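PDB 4YBN: flavin-nucleotide-binding protein from Mycobacterium smegmatis, which binds FAD and heme in a split beta-barrel fold of the pyridoxamine 5'-phosphate oxidase superfamily and is probably an oxidoreductase. Local coordinates for residues A92-T106 with S162-D176. Sequence-based numbering, arbitrary orientation.
Sequences ARSSFESSFRYRSAT and SLKLSEGWPDDADED. With HEM (protoporphyrin IX containing Fe), chain G.
Tyr102 and Lys164 reach the same heme propionate from adjacent antiparallel strands. Tyr102 OH donates to HEM O1A at 2.6 Å, and Lys164 NZ donates to HEM O2A at 2.7 Å. The Lys164 chain runs fully extended past the phenol, its CE 3.3 Å from Tyr102 OH. Ser166 CB lies over one face of the Tyr102 ring in a CH-pi contact. Lys164 NZ also bonds FAD, so the strand pair links both cofactors. Backbone bonds pair Tyr102 with Ser166, Ser104 with Lys164 and Thr106 with Ser162.

Past the end of strand 162-166, Arg101 grips Gly168 O side-on with NE (2.8 Å) and NH2 (3.0 Å), the oxygen lying in the guanidinium plane. Its NH2 sits over the centre of the Trp169 six-membered ring, and the cation-pi distance from Arg101 CZ to that centroid is 4.7 Å. Farther along, Arg93 NH1 forms a salt bridge to Asp172 OD2 at 3.0 Å, with the two planar groups 74° apart. A water joins Ser94 OG, Asp172 OD1, Ala173 N and Asp176 OD2.

Strand 99-108 lies between strands 78-91 and 161-166. Helix 22-29 packs on Ala105, Leu163 and Leu165, and Arg139 of the second subunit pairs with Asp176.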
# COMPACT_ATOMS: atom_id res chain seq x y z
N ALA A 92 -10.11 19.71 2.90
CA ALA A 92 -9.98 21.06 3.43
C ALA A 92 -10.75 22.04 2.54
O ALA A 92 -11.29 21.69 1.48
CB ALA A 92 -8.52 21.45 3.56
N ARG A 93 -10.89 23.26 3.05
CA ARG A 93 -11.54 24.36 2.32
C ARG A 93 -10.68 24.92 1.19
O ARG A 93 -11.18 25.69 0.38
CB ARG A 93 -11.86 25.50 3.27
CG ARG A 93 -12.99 25.18 4.21
CD ARG A 93 -13.03 26.30 5.23
NE ARG A 93 -14.04 26.07 6.23
CZ ARG A 93 -13.81 25.53 7.42
NH1 ARG A 93 -12.58 25.11 7.77
NH2 ARG A 93 -14.84 25.38 8.24
N SER A 94 -9.41 24.54 1.14
CA SER A 94 -8.52 24.74 -0.02
C SER A 94 -7.91 23.43 -0.52
O SER A 94 -7.73 22.49 0.26
CB SER A 94 -7.35 25.60 0.39
OG SER A 94 -6.65 24.98 1.41
N SER A 95 -7.44 23.39 -1.76
CA SER A 95 -6.69 22.16 -2.21
C SER A 95 -5.34 22.08 -1.54
O SER A 95 -4.81 20.98 -1.24
CB SER A 95 -6.55 22.14 -3.69
OG SER A 95 -6.01 23.35 -4.09
N PHE A 96 -4.76 23.24 -1.25
CA PHE A 96 -3.46 23.26 -0.66
C PHE A 96 -3.42 22.55 0.69
O PHE A 96 -2.40 21.95 1.03
CB PHE A 96 -2.93 24.69 -0.60
CG PHE A 96 -1.63 24.83 0.13
CD1 PHE A 96 -0.44 24.57 -0.51
CD2 PHE A 96 -1.62 25.22 1.46
CE1 PHE A 96 0.75 24.70 0.16
CE2 PHE A 96 -0.42 25.41 2.12
CZ PHE A 96 0.77 25.13 1.47
N GLU A 97 -4.46 22.66 1.50
CA GLU A 97 -4.46 22.03 2.81
C GLU A 97 -5.17 20.67 2.79
O GLU A 97 -5.38 20.11 3.84
CB GLU A 97 -5.12 22.91 3.90
CG GLU A 97 -4.42 24.21 4.22
CD GLU A 97 -3.08 24.01 4.84
OE1 GLU A 97 -2.80 22.93 5.42
OE2 GLU A 97 -2.32 24.98 4.77
N SER A 98 -5.53 20.14 1.63
CA SER A 98 -6.21 18.88 1.60
C SER A 98 -5.13 17.81 1.67
O SER A 98 -4.00 18.07 1.35
CB SER A 98 -7.05 18.71 0.35
OG SER A 98 -8.18 19.57 0.45
N SER A 99 -5.49 16.63 2.16
CA SER A 99 -4.47 15.65 2.55
C SER A 99 -5.03 14.24 2.58
O SER A 99 -6.07 14.01 1.97
CB SER A 99 -3.88 16.01 3.91
OG SER A 99 -2.59 15.47 4.05
N PHE A 100 -4.30 13.34 3.24
CA PHE A 100 -4.76 12.01 3.57
C PHE A 100 -4.46 11.73 5.00
O PHE A 100 -3.46 12.20 5.51
CB PHE A 100 -4.06 10.98 2.76
CG PHE A 100 -4.39 11.00 1.28
CD1 PHE A 100 -5.57 10.61 0.85
CD2 PHE A 100 -3.46 11.36 0.36
CE1 PHE A 100 -5.86 10.59 -0.48
CE2 PHE A 100 -3.74 11.37 -0.96
CZ PHE A 100 -4.94 10.98 -1.39
N ARG A 101 -5.32 10.95 5.65
CA ARG A 101 -4.99 10.37 6.89
C ARG A 101 -4.28 9.05 6.53
O ARG A 101 -4.70 8.31 5.65
CB ARG A 101 -6.21 10.13 7.74
CG ARG A 101 -6.65 11.32 8.52
CD ARG A 101 -7.81 10.92 9.41
NE ARG A 101 -8.27 12.04 10.26
CZ ARG A 101 -9.35 12.00 11.04
NH1 ARG A 101 -10.12 10.91 11.08
NH2 ARG A 101 -9.70 13.09 11.78
N TYR A 102 -3.23 8.76 7.24
CA TYR A 102 -2.47 7.50 7.02
C TYR A 102 -1.54 7.19 8.16
O TYR A 102 -1.31 8.04 9.03
CB TYR A 102 -1.66 7.67 5.78
CG TYR A 102 -0.59 8.74 5.94
CD1 TYR A 102 0.60 8.48 6.65
CD2 TYR A 102 -0.75 10.02 5.37
CE1 TYR A 102 1.59 9.45 6.77
CE2 TYR A 102 0.25 10.98 5.48
CZ TYR A 102 1.42 10.69 6.18
OH TYR A 102 2.41 11.63 6.31
N ARG A 103 -0.99 5.96 8.14
CA ARG A 103 0.08 5.54 9.05
C ARG A 103 1.08 4.82 8.15
O ARG A 103 0.67 4.04 7.30
CB ARG A 103 -0.46 4.53 10.05
CG ARG A 103 -1.45 4.99 11.10
CD ARG A 103 -2.08 3.78 11.75
NE ARG A 103 -3.19 3.35 10.91
CZ ARG A 103 -3.83 2.20 10.99
NH1 ARG A 103 -3.47 1.29 11.91
NH2 ARG A 103 -4.83 1.95 10.12
N SER A 104 2.36 5.11 8.26
CA SER A 104 3.30 4.51 7.38
C SER A 104 4.59 4.17 8.15
O SER A 104 5.01 4.97 9.00
CB SER A 104 3.68 5.48 6.22
OG SER A 104 4.50 4.70 5.31
N ALA A 105 5.19 3.03 7.88
CA ALA A 105 6.47 2.71 8.52
C ALA A 105 7.43 2.39 7.43
O ALA A 105 7.05 1.81 6.40
CB ALA A 105 6.28 1.54 9.45
N THR A 106 8.69 2.74 7.65
CA THR A 106 9.76 2.39 6.75
C THR A 106 10.88 1.73 7.59
O THR A 106 11.21 2.25 8.65
CB THR A 106 10.34 3.60 6.06
OG1 THR A 106 9.27 4.45 5.58
CG2 THR A 106 11.11 3.10 4.86
N SER A 162 11.33 4.01 10.85
CA SER A 162 10.69 5.28 11.09
C SER A 162 9.16 5.09 10.96
O SER A 162 8.69 4.25 10.18
CB SER A 162 11.26 6.33 10.14
OG SER A 162 10.81 6.08 8.83
N LEU A 163 8.41 5.80 11.77
CA LEU A 163 6.95 5.73 11.73
C LEU A 163 6.37 7.14 11.58
O LEU A 163 6.69 8.11 12.35
CB LEU A 163 6.42 5.03 12.99
CG LEU A 163 4.90 4.85 13.08
CD1 LEU A 163 4.30 3.90 12.09
CD2 LEU A 163 4.56 4.42 14.48
N LYS A 164 5.51 7.29 10.60
CA LYS A 164 4.80 8.59 10.41
C LYS A 164 3.29 8.43 10.45
O LYS A 164 2.71 7.53 9.82
CB LYS A 164 5.24 9.19 9.12
CG LYS A 164 4.69 10.61 8.91
CD LYS A 164 5.47 11.41 7.86
CE LYS A 164 5.03 12.89 7.84
NZ LYS A 164 5.61 13.53 6.62
N LEU A 165 2.66 9.26 11.27
CA LEU A 165 1.23 9.14 11.58
C LEU A 165 0.52 10.46 11.24
O LEU A 165 0.89 11.50 11.79
CB LEU A 165 1.00 8.83 13.08
CG LEU A 165 1.86 7.74 13.76
CD1 LEU A 165 1.63 7.69 15.28
CD2 LEU A 165 1.53 6.38 13.16
N SER A 166 -0.51 10.42 10.40
CA SER A 166 -1.37 11.57 10.13
C SER A 166 -2.81 11.21 10.36
O SER A 166 -3.37 10.45 9.59
CB SER A 166 -1.23 12.02 8.70
OG SER A 166 -1.65 13.36 8.58
N GLU A 167 -3.40 11.65 11.46
CA GLU A 167 -4.79 11.33 11.74
C GLU A 167 -5.54 12.57 12.19
O GLU A 167 -6.51 12.46 12.95
CB GLU A 167 -4.91 10.24 12.83
CG GLU A 167 -4.20 8.92 12.53
CD GLU A 167 -4.78 8.16 11.35
OE1 GLU A 167 -5.94 8.43 10.95
OE2 GLU A 167 -4.09 7.30 10.80
N GLY A 168 -5.14 13.73 11.68
CA GLY A 168 -5.68 15.01 12.15
C GLY A 168 -6.83 15.48 11.31
O GLY A 168 -7.47 14.66 10.58
N TRP A 169 -7.11 16.78 11.43
CA TRP A 169 -8.18 17.47 10.69
C TRP A 169 -7.61 18.49 9.70
O TRP A 169 -6.46 18.82 9.81
CB TRP A 169 -9.07 18.22 11.67
CG TRP A 169 -9.76 17.34 12.55
CD1 TRP A 169 -9.42 17.04 13.83
CD2 TRP A 169 -10.91 16.57 12.22
NE1 TRP A 169 -10.32 16.13 14.33
CE2 TRP A 169 -11.24 15.83 13.37
CE3 TRP A 169 -11.71 16.45 11.08
CZ2 TRP A 169 -12.33 14.97 13.40
CZ3 TRP A 169 -12.79 15.60 11.12
CH2 TRP A 169 -13.10 14.89 12.28
N PRO A 170 -8.42 19.03 8.76
CA PRO A 170 -7.90 20.06 7.89
C PRO A 170 -7.34 21.28 8.70
O PRO A 170 -7.91 21.66 9.75
CB PRO A 170 -9.12 20.50 7.10
CG PRO A 170 -10.09 19.41 7.18
CD PRO A 170 -9.84 18.72 8.47
N ASP A 171 -6.23 21.85 8.24
CA ASP A 171 -5.62 23.03 8.85
C ASP A 171 -5.79 24.31 8.00
O ASP A 171 -4.84 24.87 7.42
CB ASP A 171 -4.17 22.71 9.11
CG ASP A 171 -3.48 23.81 9.83
OD1 ASP A 171 -4.15 24.62 10.53
OD2 ASP A 171 -2.24 23.86 9.70
N ASP A 172 -7.02 24.79 7.93
CA ASP A 172 -7.36 25.82 6.96
C ASP A 172 -6.87 27.25 7.26
O ASP A 172 -6.93 27.71 8.39
CB ASP A 172 -8.89 25.86 6.75
CG ASP A 172 -9.37 24.73 5.85
OD1 ASP A 172 -8.78 24.57 4.77
OD2 ASP A 172 -10.31 24.01 6.22
N ALA A 173 -6.45 27.96 6.22
CA ALA A 173 -6.16 29.41 6.34
C ALA A 173 -7.39 30.15 6.86
O ALA A 173 -8.55 29.85 6.48
CB ALA A 173 -5.71 29.99 5.00
N ASP A 174 -7.17 31.11 7.75
CA ASP A 174 -8.30 31.85 8.37
C ASP A 174 -9.26 32.48 7.32
O ASP A 174 -10.50 32.42 7.46
CB ASP A 174 -7.74 32.90 9.31
CG ASP A 174 -6.39 33.41 8.85
OD1 ASP A 174 -5.42 33.27 9.62
OD2 ASP A 174 -6.31 33.91 7.69
N GLU A 175 -8.69 33.03 6.25
CA GLU A 175 -9.48 33.50 5.06
C GLU A 175 -10.57 32.51 4.55
O GLU A 175 -11.69 32.88 4.22
CB GLU A 175 -8.52 33.84 3.91
CG GLU A 175 -7.62 35.07 4.13
CD GLU A 175 -6.15 34.78 4.47
OE1 GLU A 175 -5.81 33.62 4.92
OE2 GLU A 175 -5.33 35.74 4.29
N ASP A 176 -10.23 31.22 4.50
CA ASP A 176 -11.13 30.17 3.99
C ASP A 176 -12.19 29.77 4.96
O ASP A 176 -13.35 29.47 4.58
CB ASP A 176 -10.27 28.94 3.62
CG ASP A 176 -9.40 29.22 2.49
OD1 ASP A 176 -9.92 29.88 1.54
OD2 ASP A 176 -8.21 28.79 2.54
CHA HEM G . 1.79 17.83 1.34
CHB HEM G . -2.21 15.52 -0.03
CHC HEM G . -3.46 19.27 -2.81
CHD HEM G . 0.70 21.47 -1.73
C1A HEM G . 0.81 16.89 1.23
C2A HEM G . 0.77 15.65 1.92
C3A HEM G . -0.36 14.99 1.49
C4A HEM G . -1.02 15.85 0.58
CMA HEM G . -0.89 13.61 1.86
CAA HEM G . 1.83 15.13 2.87
CBA HEM G . 1.75 15.68 4.30
CGA HEM G . 2.62 14.89 5.24
O1A HEM G . 2.07 14.25 6.17
O2A HEM G . 3.87 14.84 5.09
C1B HEM G . -2.94 16.36 -0.89
C2B HEM G . -4.24 16.04 -1.37
C3B HEM G . -4.62 17.06 -2.16
C4B HEM G . -3.50 18.06 -2.15
CMB HEM G . -5.11 14.81 -1.08
CAB HEM G . -5.96 17.04 -2.75
CBB HEM G . -6.52 18.08 -3.27
C1C HEM G . -2.42 20.22 -2.79
C2C HEM G . -2.31 21.35 -3.65
C3C HEM G . -1.11 22.00 -3.35
C4C HEM G . -0.50 21.23 -2.29
CMC HEM G . -3.33 21.75 -4.65
CAC HEM G . -0.59 23.29 -3.86
CBC HEM G . -1.38 24.20 -4.47
C1D HEM G . 1.29 20.62 -0.80
C2D HEM G . 2.50 21.02 -0.12
C3D HEM G . 2.80 20.02 0.73
C4D HEM G . 1.75 19.01 0.58
CMD HEM G . 3.29 22.27 -0.34
CAD HEM G . 3.99 19.92 1.67
CBD HEM G . 3.58 19.93 3.15
CGD HEM G . 4.75 20.37 4.02
O1D HEM G . 4.74 21.48 4.61
O2D HEM G . 5.75 19.62 4.16
NA HEM G . -0.28 16.98 0.40
NB HEM G . -2.55 17.55 -1.35
NC HEM G . -1.28 20.14 -2.05
ND HEM G . 0.86 19.43 -0.35
FE HEM G . -0.72 18.50 -0.87
O HOH W 1 -7.35 26.57 3.63
O HOH W 2 -1.72 19.27 1.09
O HOH W 3 -4.57 20.57 6.52